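PDB 7KV2: RagB/SusD family nutrient uptake outer membrane protein from Bacteroides thetaiotaomicron, which probably binds beta-glucan chains at the cell surface as a SusD-family outer-membrane protein serving glycan capture and uptake. Local coordinates for residues E179-A183 with G508-Q512; A115-V119 with R151-Y155; L194-I198 with V220-Y224; A52-P56 with K120-D124; Y187-V191 with I227-D233. All coordinates share one frame; numbering follows the deposited sequence.

Contact 1: residues E179-A183 with G508-Q512; sequences EQLTA and GTLVQ
The carboxamide of Q180 meets the backbone of V511 through both of its polar ends. V511 N donates to Q180 OE1 over 2.7 Å, and Q180 NE2 returns a bond of 3.0 Å to V511 O that is almost straight, at 176°. The acceptor V511 O lies in the plane of the amide, whereas V511 N reaches Q180 OE1 tilted from the carbonyl plane by 27°. Two bonds to one residue fix the rotation of the amide, and Q180 thus pairs with V511 much as a neighbouring strand would, although neither segment is a strand. The reach comes from an extended chain: CG stands anti to the backbone N (chi1 -169°) and the rest runs straight on. Along the way L510 CD2 packs against Q180 CD at 3.7 Å, the two side chains crossing at about a right angle. Next to this, a water accepts from Q180 N and donates to T509 O, the latter over 2.6 Å. Replacing Q180 by an alanine would take away the amide and probably leave V511 N and V511 O without these mates and L510 CD2 without one of its neighbours. In the second shell, Q180 NE2 also bonds N164 O, and L510 leans on I503 of helix 500-505. The contact lies at the surface, tying the loop that leads into helix 183-200 to the chain following helix 500-505.

Contact 2: residues A115-V119 with R151-Y155; sequences AYSGV and RVFYY
A115-V119 and R151-Y155 run nearly antiparallel, at 161°, with their axes 8.4 Å apart, a close approach that brings A115 and G118 against Y154. They belong to helices 110-130 and 137-162; consecutive in the chain, these form an antiparallel helical hairpin, consistent with the tetratricopeptide-like helical fold of SusD-family proteins. The glycine makes room for an aromatic ring: G118 CA sits over one face of Y154, 3.5 Å from the centroid and displaced toward the rim, as a CH-pi contact. A side chain on G118 would run into Y154 CD2. Y154 CB meanwhile lies 3.4 Å from A115 O, a carbonyl already engaged by V119 N in the helix.

V119 provides the second CH-pi contact. Its two methyls divide the work on Y155: CG2, anti to the carbonyl carbon, stands over the centre of the ring at 3.8 Å from the centroid, while CG1, anti to the backbone N (chi1 171°), reaches the phenol end. The side chains of Y155 and Y116 cross at about a right angle, CE1 to CE1 at 3.9 Å. All three phenols bond backbone carbonyls beyond the hairpin: Y154 OH to A53 O, Y116 OH to P166 O and Y155 OH to F168 O. The aromatic groups therefore pack the interface with their carbon and link it to the segment around A53 and to the loop after helix 137-162 with their oxygen. R151 adds its aliphatic part, while its NH1 bonds N123 OD1. The closest touch of V119 on the phenol is CG1 to Y155 OH, 3.3 Å.

Contact 3: residues L194-I198 with V220-Y224; sequences LEEVI and VYMLY
Aliphatic packing carries most of this meeting between L194-I198 and V220-Y224, on antiparallel helices whose local axes stay 10.6 Å apart. L194 extends CD1 to the neighbouring backbone, 3.6 Å from Y224 CA, and touches L223 CG with the same methyl. One turn further on, I198 and V220 slide past each other in opposite directions, with I198 CG1 3.6 Å from V220 CG1. The other V220 methyl, CG2, faces V197 CG1 at 4.1 Å.

Aromatic contacts come at ring edges. I198 CD1 lies near the plane of Y221, 4.1 Å from CE1, and L194 CB and E195 CG border Y224. With its CG anti to the backbone N (chi1 176°), Y224 carries its ring along the margin of the interface toward E195, and Y243 of helix 237-249 meets it edge-to-face.

The polar part is a water bridge: one water donates to E195 OE2 over 2.5 Å and bonds Y224 OH at 2.9 Å. E195 OE2 also forms a salt bridge with R236, while Y221 OH bonds E246. Branched hydrocarbon thus fills the wide helix spacing of this antiparallel helix pair, and the charge at its margin is probably balanced by R236.

Contact 4: residues A52-P56 with K120-D124; sequences AAYDP and KRCND
A52 O is gripped by two donors from opposite faces of its carbonyl plane: R121 NH1 at 3.0 Å and, within its own turn, D55 N at 3.1 Å. The arginine bond is fairly straight, 163° at the hydrogen, and A52 O lies at the edge of the guanidinium, close to its plane. Relative to the carbonyl of A52, however, R121 NH1 stands above the plane. D55 N arrives by a backbone bond of its own turn, and the arginine adds a side-chain bond to the same carbonyl just ahead of the 3-10 segment at D55-P56.

R121 gets there with a chain extended from CG to NE, its CG anti to the carbonyl carbon (chi1 -65°). Along this path its CB rests on A53 CA at 3.8 Å, and its CD passes P56 CG at 4.0 Å. The carboxylate of D55 is turned 85° from the guanidinium plane, and its salt bridge to R121 NH1 is long, 3.8 Å from D55 OD2. A water bridges the pair, donating to D55 OD2 and accepting from R121 NH1 at 2.8 Å. D55 OD1 has H58 as a further partner. A leucine in place of R121 would probably leave A52 O with D55 N alone of these two donors and D55 without its nearby positive charge.

On the inner side, A53 CB touches C122 SG at 4.1 Å. Helix 137-162 backs this corner, with Y154 receiving P56 and L150 packing on C122, so that A52-P56 is held against helices 110-130 and 137-162.

Contact 5: residues Y187-V191 with I227-D233; sequences YEKMV and IVMYQND
Y187 reaches from its helix to I227-D233. Its CB lies 3.7 Å from Q231 OE1, and with CG anti to the backbone N (chi1 169°) the ring is carried across toward the other helix. There Q231 lies over one face: its CG is 3.5 Å from the ring centroid, above the centre, as a CH-pi contact, and its amide is stacked on the ring, the two planes 8° apart. D184 takes the far end of that amide at NE2. On the side of CE1 the ring approaches I227 O at 3.5 Å and I227 CG1. At the tip, Y187 OH donates over 2.7 Å to the anti lone pair of D233 OD2, and V228 CG2 touches the same hydroxyl.

The two helices, 183-200 and 217-231, are an antiparallel pair of the SusD-family helical region, here at 156°, and the second ends in a Schellman motif at N232. That turn brings D233 back over the interface, where R236 forms a salt bridge with the same OD2 that Y187 uses.

Deeper in, I227 CG2 meets M190 CE at 3.7 Å, and its CD1 reaches V191 N at 3.8 Å. M190 and I227 both pack on N156 of helix 137-162.

Overall arrangement
Contacts 2, 3 and 5 join successive helices of the amino-terminal helical region: 110-130 with 137-162, then 183-200 with 217-231 twice. Contacts 3 and 5 lie 11 Å apart between centres on that second pair, contact 3 nested within the loop closed by contact 5. V152 of contact 2 packs on L194 and M190, so the two helix pairs pack together, consistent with a tetratricopeptide-like helical array. Contact 4 adds helix 43-53; its centre is 8 Å from that of contact 2, and their segments alternate along the chain. Contact 1 spans the longest separation, bringing the C-terminal region to the loop before helix 183-200; L181 there touches K189 of contact 5, probably helping unite both sequence-family regions in one fold.

Contact 1: residues E179-A183 with G508-Q512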
# COMPACT_ATOMS: atom_id res chain seq x y z
N GLU A 179 25.03 0.12 12.44
CA GLU A 179 24.46 -0.42 11.18
C GLU A 179 22.99 -0.82 11.36
O GLU A 179 22.20 -0.37 10.52
CB GLU A 179 25.24 -1.60 10.63
CG GLU A 179 25.14 -1.71 9.13
CD GLU A 179 25.17 -3.15 8.71
OE1 GLU A 179 24.58 -3.96 9.44
OE2 GLU A 179 25.84 -3.47 7.71
N GLN A 180 22.62 -1.62 12.39
CA GLN A 180 21.21 -1.67 12.88
C GLN A 180 20.90 -0.33 13.54
O GLN A 180 21.57 0.00 14.52
CB GLN A 180 20.94 -2.80 13.87
CG GLN A 180 19.44 -3.00 14.15
CD GLN A 180 19.10 -4.11 15.12
OE1 GLN A 180 19.92 -4.50 15.95
NE2 GLN A 180 17.86 -4.61 15.06
N LEU A 181 19.91 0.43 13.05
CA LEU A 181 19.44 1.65 13.74
C LEU A 181 18.21 1.33 14.59
O LEU A 181 17.54 0.32 14.30
CB LEU A 181 19.13 2.75 12.73
CG LEU A 181 20.29 3.24 11.87
CD1 LEU A 181 19.83 4.42 11.03
CD2 LEU A 181 21.49 3.64 12.72
N THR A 182 17.92 2.18 15.58
CA THR A 182 16.61 2.23 16.27
C THR A 182 15.61 2.77 15.23
O THR A 182 16.04 3.50 14.30
CB THR A 182 16.61 3.12 17.53
OG1 THR A 182 16.74 4.47 17.09
CG2 THR A 182 17.70 2.78 18.53
N ALA A 183 14.33 2.45 15.37
CA ALA A 183 13.25 3.03 14.54
C ALA A 183 13.37 4.56 14.53
O ALA A 183 13.32 5.15 13.42
CB ALA A 183 11.91 2.57 15.10
N GLY A 508 25.17 -11.68 15.58
CA GLY A 508 24.95 -10.86 16.79
C GLY A 508 24.88 -9.37 16.49
O GLY A 508 24.66 -8.62 17.45
N THR A 509 25.06 -8.96 15.23
CA THR A 509 24.92 -7.56 14.72
C THR A 509 23.48 -7.04 14.86
O THR A 509 23.33 -5.84 15.16
CB THR A 509 25.35 -7.48 13.25
OG1 THR A 509 26.77 -7.44 13.25
CG2 THR A 509 24.84 -6.28 12.48
N LEU A 510 22.48 -7.90 14.58
CA LEU A 510 21.01 -7.59 14.59
C LEU A 510 20.37 -8.04 15.90
O LEU A 510 20.26 -9.25 16.07
CB LEU A 510 20.34 -8.35 13.44
CG LEU A 510 20.26 -7.67 12.07
CD1 LEU A 510 19.41 -8.50 11.14
CD2 LEU A 510 19.71 -6.26 12.17
N VAL A 511 19.93 -7.12 16.77
CA VAL A 511 19.14 -7.41 18.00
C VAL A 511 17.68 -7.66 17.58
O VAL A 511 17.05 -6.69 17.08
CB VAL A 511 19.17 -6.26 19.03
CG1 VAL A 511 18.50 -6.65 20.35
CG2 VAL A 511 20.58 -5.72 19.28
N GLN A 512 17.18 -8.87 17.83
CA GLN A 512 15.77 -9.30 17.61
C GLN A 512 14.82 -8.39 18.39
O GLN A 512 15.16 -7.90 19.48
CB GLN A 512 15.57 -10.78 17.97
CG GLN A 512 14.18 -11.33 17.65
CD GLN A 512 13.80 -11.12 16.20
OE1 GLN A 512 13.34 -10.03 15.83
NE2 GLN A 512 14.02 -12.15 15.38
O HOH W 1 24.38 -3.71 14.05

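Contact 2: residues A115-V119 with R151-Y155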
# COMPACT_ATOMS: atom_id res chain seq x y z
N ALA A 115 12.62 -4.54 -0.18
CA ALA A 115 12.95 -3.21 0.36
C ALA A 115 14.45 -2.97 0.20
O ALA A 115 14.86 -1.88 -0.30
CB ALA A 115 12.54 -3.12 1.79
N TYR A 116 15.25 -3.97 0.58
CA TYR A 116 16.73 -3.78 0.57
C TYR A 116 17.25 -3.86 -0.86
O TYR A 116 18.27 -3.18 -1.11
CB TYR A 116 17.42 -4.73 1.56
CG TYR A 116 17.30 -4.19 2.96
CD1 TYR A 116 17.99 -3.05 3.36
CD2 TYR A 116 16.46 -4.77 3.89
CE1 TYR A 116 17.85 -2.52 4.63
CE2 TYR A 116 16.33 -4.26 5.17
CZ TYR A 116 17.06 -3.16 5.56
OH TYR A 116 16.88 -2.62 6.80
N SER A 117 16.59 -4.58 -1.78
CA SER A 117 16.95 -4.54 -3.23
C SER A 117 16.73 -3.13 -3.75
O SER A 117 17.64 -2.59 -4.43
CB SER A 117 16.20 -5.54 -4.07
OG SER A 117 16.39 -6.84 -3.53
N GLY A 118 15.60 -2.53 -3.41
CA GLY A 118 15.32 -1.12 -3.74
C GLY A 118 16.43 -0.20 -3.23
O GLY A 118 17.01 0.56 -4.04
N VAL A 119 16.74 -0.28 -1.94
CA VAL A 119 17.77 0.55 -1.26
C VAL A 119 19.09 0.39 -2.02
O VAL A 119 19.74 1.42 -2.29
CB VAL A 119 17.91 0.18 0.22
CG1 VAL A 119 19.11 0.89 0.81
CG2 VAL A 119 16.69 0.50 1.05
N ARG A 151 14.53 5.76 -2.07
CA ARG A 151 15.25 5.08 -0.97
C ARG A 151 14.45 5.21 0.32
O ARG A 151 14.36 4.23 1.03
CB ARG A 151 16.66 5.65 -0.80
CG ARG A 151 17.50 4.85 0.18
CD ARG A 151 19.00 5.17 0.02
NE ARG A 151 19.26 6.55 0.39
CZ ARG A 151 20.34 7.26 0.02
NH1 ARG A 151 21.27 6.73 -0.75
NH2 ARG A 151 20.47 8.50 0.42
N VAL A 152 13.88 6.38 0.61
CA VAL A 152 13.04 6.62 1.81
C VAL A 152 11.78 5.75 1.70
O VAL A 152 11.36 5.19 2.74
CB VAL A 152 12.72 8.11 1.99
CG1 VAL A 152 11.79 8.36 3.18
CG2 VAL A 152 14.00 8.95 2.17
N PHE A 153 11.23 5.64 0.49
CA PHE A 153 10.00 4.82 0.22
C PHE A 153 10.30 3.35 0.59
O PHE A 153 9.54 2.71 1.34
CB PHE A 153 9.52 5.02 -1.23
CG PHE A 153 8.14 4.45 -1.49
CD1 PHE A 153 7.95 3.10 -1.71
CD2 PHE A 153 7.00 5.24 -1.32
CE1 PHE A 153 6.67 2.57 -1.88
CE2 PHE A 153 5.74 4.71 -1.46
CZ PHE A 153 5.58 3.37 -1.76
N TYR A 154 11.45 2.83 0.20
CA TYR A 154 11.81 1.42 0.51
C TYR A 154 12.12 1.27 2.01
O TYR A 154 11.73 0.22 2.60
CB TYR A 154 12.96 0.99 -0.39
CG TYR A 154 12.68 0.93 -1.87
CD1 TYR A 154 11.68 0.08 -2.36
CD2 TYR A 154 13.47 1.60 -2.78
CE1 TYR A 154 11.48 -0.06 -3.72
CE2 TYR A 154 13.24 1.50 -4.14
CZ TYR A 154 12.24 0.67 -4.62
OH TYR A 154 12.02 0.50 -5.96
N TYR A 155 12.83 2.23 2.63
CA TYR A 155 13.13 2.20 4.08
C TYR A 155 11.83 2.28 4.89
O TYR A 155 11.73 1.65 5.92
CB TYR A 155 14.08 3.31 4.52
CG TYR A 155 15.52 2.91 4.37
CD1 TYR A 155 15.99 1.82 5.06
CD2 TYR A 155 16.41 3.61 3.57
CE1 TYR A 155 17.31 1.38 4.94
CE2 TYR A 155 17.73 3.20 3.46
CZ TYR A 155 18.18 2.07 4.13
OH TYR A 155 19.48 1.64 4.03

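Contact 3: residues L194-I198 with V220-Y224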
# COMPACT_ATOMS: atom_id res chain seq x y z
N LEU A 194 14.17 13.34 2.84
CA LEU A 194 13.01 13.97 2.16
C LEU A 194 13.21 15.50 2.13
O LEU A 194 12.86 16.10 1.10
CB LEU A 194 11.70 13.59 2.86
CG LEU A 194 11.32 12.12 2.77
CD1 LEU A 194 9.89 11.91 3.26
CD2 LEU A 194 11.48 11.57 1.36
N GLU A 195 13.69 16.11 3.22
CA GLU A 195 13.96 17.58 3.28
C GLU A 195 14.94 17.94 2.15
O GLU A 195 14.70 18.92 1.43
CB GLU A 195 14.48 17.96 4.66
CG GLU A 195 13.39 17.95 5.72
CD GLU A 195 13.81 18.09 7.19
OE1 GLU A 195 15.01 17.97 7.50
OE2 GLU A 195 12.90 18.28 8.01
N GLU A 196 15.98 17.14 1.97
CA GLU A 196 17.02 17.38 0.94
C GLU A 196 16.42 17.27 -0.45
O GLU A 196 16.80 18.05 -1.33
CB GLU A 196 18.13 16.34 1.02
CG GLU A 196 19.02 16.53 2.22
CD GLU A 196 20.04 15.41 2.32
OE1 GLU A 196 20.27 14.70 1.29
OE2 GLU A 196 20.58 15.23 3.43
N VAL A 197 15.59 16.26 -0.68
CA VAL A 197 14.95 16.07 -2.01
C VAL A 197 14.06 17.29 -2.26
O VAL A 197 14.05 17.79 -3.41
CB VAL A 197 14.11 14.77 -2.05
CG1 VAL A 197 13.10 14.85 -3.16
CG2 VAL A 197 15.00 13.56 -2.14
N ILE A 198 13.30 17.72 -1.27
CA ILE A 198 12.36 18.86 -1.44
C ILE A 198 13.21 20.09 -1.80
O ILE A 198 12.83 20.86 -2.70
CB ILE A 198 11.50 19.05 -0.18
CG1 ILE A 198 10.48 17.90 -0.06
CG2 ILE A 198 10.82 20.41 -0.19
CD1 ILE A 198 9.83 17.73 1.31
N VAL A 220 6.33 12.99 -2.82
CA VAL A 220 7.30 13.20 -1.71
C VAL A 220 6.58 13.85 -0.52
O VAL A 220 6.82 13.43 0.60
CB VAL A 220 8.49 14.05 -2.21
CG1 VAL A 220 9.30 14.67 -1.09
CG2 VAL A 220 9.39 13.22 -3.11
N TYR A 221 5.70 14.80 -0.79
CA TYR A 221 4.88 15.51 0.22
C TYR A 221 4.05 14.49 0.98
O TYR A 221 3.93 14.53 2.23
CB TYR A 221 4.02 16.56 -0.46
CG TYR A 221 4.71 17.86 -0.77
CD1 TYR A 221 6.02 18.14 -0.36
CD2 TYR A 221 4.02 18.85 -1.45
CE1 TYR A 221 6.62 19.36 -0.65
CE2 TYR A 221 4.60 20.09 -1.71
CZ TYR A 221 5.90 20.34 -1.33
OH TYR A 221 6.42 21.59 -1.58
N MET A 222 3.45 13.56 0.26
CA MET A 222 2.59 12.55 0.91
C MET A 222 3.44 11.58 1.75
O MET A 222 2.99 11.20 2.84
CB MET A 222 1.76 11.78 -0.12
CG MET A 222 0.66 12.65 -0.76
SD MET A 222 -0.55 13.30 0.40
CE MET A 222 -1.56 11.82 0.65
N LEU A 223 4.59 11.13 1.25
CA LEU A 223 5.51 10.25 2.00
C LEU A 223 6.02 10.99 3.26
O LEU A 223 6.08 10.39 4.35
CB LEU A 223 6.63 9.82 1.05
CG LEU A 223 7.69 8.91 1.68
CD1 LEU A 223 7.05 7.69 2.28
CD2 LEU A 223 8.73 8.53 0.64
N TYR A 224 6.27 12.29 3.14
CA TYR A 224 6.71 13.16 4.27
C TYR A 224 5.60 13.16 5.33
O TYR A 224 5.84 12.79 6.51
CB TYR A 224 7.09 14.53 3.72
CG TYR A 224 7.46 15.55 4.78
CD1 TYR A 224 6.49 16.21 5.50
CD2 TYR A 224 8.79 15.78 5.10
CE1 TYR A 224 6.83 17.16 6.46
CE2 TYR A 224 9.14 16.71 6.07
CZ TYR A 224 8.16 17.41 6.75
OH TYR A 224 8.50 18.31 7.72
O HOH W 2 10.97 19.70 7.17

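Contact 4: residues A52-P56 with K120-D124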
# COMPACT_ATOMS: atom_id res chain seq x y z
N ALA A 52 15.96 1.22 -13.23
CA ALA A 52 16.12 -0.02 -12.45
C ALA A 52 15.77 0.20 -10.97
O ALA A 52 15.25 -0.74 -10.35
CB ALA A 52 17.51 -0.58 -12.60
N ALA A 53 16.04 1.37 -10.40
CA ALA A 53 15.81 1.66 -8.96
C ALA A 53 14.30 1.62 -8.62
O ALA A 53 13.99 1.50 -7.42
CB ALA A 53 16.38 2.98 -8.55
N TYR A 54 13.44 1.83 -9.62
CA TYR A 54 11.96 1.76 -9.46
C TYR A 54 11.46 0.31 -9.46
O TYR A 54 10.30 0.08 -9.02
CB TYR A 54 11.25 2.52 -10.59
CG TYR A 54 11.28 4.03 -10.52
CD1 TYR A 54 12.34 4.75 -11.06
CD2 TYR A 54 10.25 4.75 -9.94
CE1 TYR A 54 12.36 6.14 -11.00
CE2 TYR A 54 10.25 6.14 -9.90
CZ TYR A 54 11.31 6.85 -10.44
OH TYR A 54 11.32 8.22 -10.38
N ASP A 55 12.21 -0.66 -9.97
CA ASP A 55 11.62 -1.99 -10.27
C ASP A 55 11.13 -2.67 -8.99
O ASP A 55 10.08 -3.31 -9.01
CB ASP A 55 12.58 -2.89 -11.04
CG ASP A 55 12.48 -2.68 -12.53
OD1 ASP A 55 11.35 -2.68 -13.06
OD2 ASP A 55 13.54 -2.49 -13.16
N PRO A 56 11.88 -2.64 -7.87
CA PRO A 56 11.45 -3.34 -6.65
C PRO A 56 10.10 -2.85 -6.08
O PRO A 56 9.47 -3.58 -5.34
CB PRO A 56 12.64 -3.13 -5.71
CG PRO A 56 13.80 -3.03 -6.67
CD PRO A 56 13.26 -2.11 -7.75
N LYS A 120 19.50 -0.84 -2.33
CA LYS A 120 20.80 -1.11 -3.00
C LYS A 120 20.80 -0.45 -4.37
O LYS A 120 21.80 0.18 -4.72
CB LYS A 120 21.07 -2.62 -3.13
CG LYS A 120 21.49 -3.28 -1.82
CD LYS A 120 21.58 -4.80 -1.85
CE LYS A 120 22.26 -5.37 -0.62
NZ LYS A 120 21.76 -6.73 -0.29
N ARG A 121 19.70 -0.53 -5.12
CA ARG A 121 19.66 0.06 -6.48
C ARG A 121 19.73 1.58 -6.40
O ARG A 121 20.37 2.16 -7.29
CB ARG A 121 18.45 -0.45 -7.26
CG ARG A 121 18.53 -1.93 -7.53
CD ARG A 121 17.39 -2.37 -8.40
NE ARG A 121 17.52 -3.76 -8.75
CZ ARG A 121 16.96 -4.31 -9.79
NH1 ARG A 121 16.20 -3.58 -10.60
NH2 ARG A 121 17.18 -5.58 -10.04
N CYS A 122 19.11 2.20 -5.39
CA CYS A 122 19.15 3.66 -5.13
C CYS A 122 20.61 4.08 -4.84
O CYS A 122 21.08 5.09 -5.42
CB CYS A 122 18.20 4.07 -4.01
SG CYS A 122 16.45 3.89 -4.52
N ASN A 123 21.28 3.36 -3.95
CA ASN A 123 22.69 3.61 -3.55
C ASN A 123 23.61 3.51 -4.78
O ASN A 123 24.54 4.35 -4.90
CB ASN A 123 23.07 2.66 -2.40
CG ASN A 123 22.42 3.06 -1.10
OD1 ASN A 123 21.91 4.18 -0.96
ND2 ASN A 123 22.51 2.17 -0.12
N ASP A 124 23.38 2.52 -5.66
CA ASP A 124 24.15 2.32 -6.91
C ASP A 124 24.14 3.60 -7.74
O ASP A 124 25.21 4.01 -8.21
CB ASP A 124 23.61 1.21 -7.81
CG ASP A 124 23.84 -0.21 -7.33
OD1 ASP A 124 24.73 -0.42 -6.48
OD2 ASP A 124 23.15 -1.10 -7.82
O HOH W 3 15.28 -4.48 -13.06

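Contact 5: residues Y187-V191 with I227-D233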
# COMPACT_ATOMS: atom_id res chain seq x y z
N TYR A 187 13.95 7.02 11.31
CA TYR A 187 13.03 8.15 11.04
C TYR A 187 13.86 9.41 10.72
O TYR A 187 13.62 10.12 9.73
CB TYR A 187 12.06 8.41 12.20
CG TYR A 187 11.31 9.69 12.04
CD1 TYR A 187 10.28 9.78 11.11
CD2 TYR A 187 11.71 10.85 12.68
CE1 TYR A 187 9.62 10.96 10.88
CE2 TYR A 187 11.05 12.05 12.46
CZ TYR A 187 10.02 12.11 11.54
OH TYR A 187 9.34 13.26 11.30
N GLU A 188 14.85 9.65 11.57
CA GLU A 188 15.73 10.83 11.43
C GLU A 188 16.40 10.83 10.06
O GLU A 188 16.37 11.89 9.44
CB GLU A 188 16.75 10.86 12.57
CG GLU A 188 16.14 11.35 13.85
CD GLU A 188 15.60 12.77 13.82
OE1 GLU A 188 16.16 13.60 13.07
OE2 GLU A 188 14.61 13.03 14.56
N LYS A 189 16.98 9.71 9.63
CA LYS A 189 17.64 9.60 8.31
C LYS A 189 16.58 9.83 7.21
O LYS A 189 16.86 10.55 6.21
CB LYS A 189 18.29 8.24 8.11
CG LYS A 189 19.37 7.86 9.10
CD LYS A 189 20.69 8.53 8.85
CE LYS A 189 21.79 7.91 9.70
NZ LYS A 189 22.84 8.91 9.98
N MET A 190 15.42 9.19 7.36
CA MET A 190 14.33 9.27 6.33
C MET A 190 13.86 10.72 6.17
O MET A 190 13.84 11.23 5.03
CB MET A 190 13.17 8.36 6.73
CG MET A 190 13.53 6.90 6.56
SD MET A 190 12.33 5.77 7.34
CE MET A 190 10.79 6.15 6.49
N VAL A 191 13.44 11.36 7.25
CA VAL A 191 12.83 12.70 7.14
C VAL A 191 13.86 13.71 6.63
O VAL A 191 13.49 14.55 5.79
CB VAL A 191 12.12 13.12 8.44
CG1 VAL A 191 13.07 13.55 9.55
CG2 VAL A 191 11.12 14.22 8.12
N ILE A 227 5.30 9.64 7.15
CA ILE A 227 6.32 9.23 8.17
C ILE A 227 6.26 10.21 9.37
O ILE A 227 6.35 9.74 10.54
CB ILE A 227 7.71 9.06 7.52
CG1 ILE A 227 8.35 10.39 7.10
CG2 ILE A 227 7.67 8.07 6.37
CD1 ILE A 227 9.79 10.25 6.74
N VAL A 228 6.01 11.50 9.12
CA VAL A 228 5.83 12.54 10.18
C VAL A 228 4.67 12.13 11.09
O VAL A 228 4.83 12.16 12.34
CB VAL A 228 5.62 13.95 9.60
CG1 VAL A 228 5.09 14.91 10.63
CG2 VAL A 228 6.88 14.48 8.96
N MET A 229 3.56 11.69 10.49
CA MET A 229 2.37 11.38 11.30
C MET A 229 2.57 10.04 12.00
O MET A 229 2.15 9.93 13.18
CB MET A 229 1.09 11.42 10.46
CG MET A 229 0.79 12.82 10.00
SD MET A 229 -0.49 12.91 8.69
CE MET A 229 -1.91 12.71 9.75
N TYR A 230 3.21 9.06 11.36
CA TYR A 230 3.38 7.75 12.03
C TYR A 230 4.34 7.91 13.23
O TYR A 230 4.21 7.18 14.21
CB TYR A 230 3.91 6.67 11.10
CG TYR A 230 3.79 5.30 11.71
CD1 TYR A 230 2.54 4.76 11.99
CD2 TYR A 230 4.90 4.55 12.06
CE1 TYR A 230 2.41 3.53 12.60
CE2 TYR A 230 4.78 3.30 12.65
CZ TYR A 230 3.52 2.80 12.95
OH TYR A 230 3.38 1.56 13.50
N GLN A 231 5.30 8.82 13.11
CA GLN A 231 6.33 9.09 14.17
C GLN A 231 5.71 9.91 15.31
O GLN A 231 6.32 9.95 16.38
CB GLN A 231 7.49 9.87 13.56
CG GLN A 231 8.62 10.17 14.56
CD GLN A 231 9.32 8.92 15.03
OE1 GLN A 231 9.15 7.84 14.47
NE2 GLN A 231 10.16 9.05 16.06
N ASN A 232 4.60 10.58 15.06
CA ASN A 232 3.95 11.55 15.97
C ASN A 232 4.94 12.71 16.17
O ASN A 232 5.10 13.17 17.32
CB ASN A 232 3.50 10.91 17.28
CG ASN A 232 2.19 10.14 17.12
OD1 ASN A 232 2.18 8.93 17.13
ND2 ASN A 232 1.09 10.84 16.89
N ASP A 233 5.60 13.12 15.08
CA ASP A 233 6.65 14.19 15.15
C ASP A 233 5.96 15.54 15.02
O ASP A 233 5.93 16.12 13.90
CB ASP A 233 7.75 13.97 14.13
CG ASP A 233 8.80 15.07 14.18
OD1 ASP A 233 8.76 15.90 15.16
OD2 ASP A 233 9.59 15.11 13.21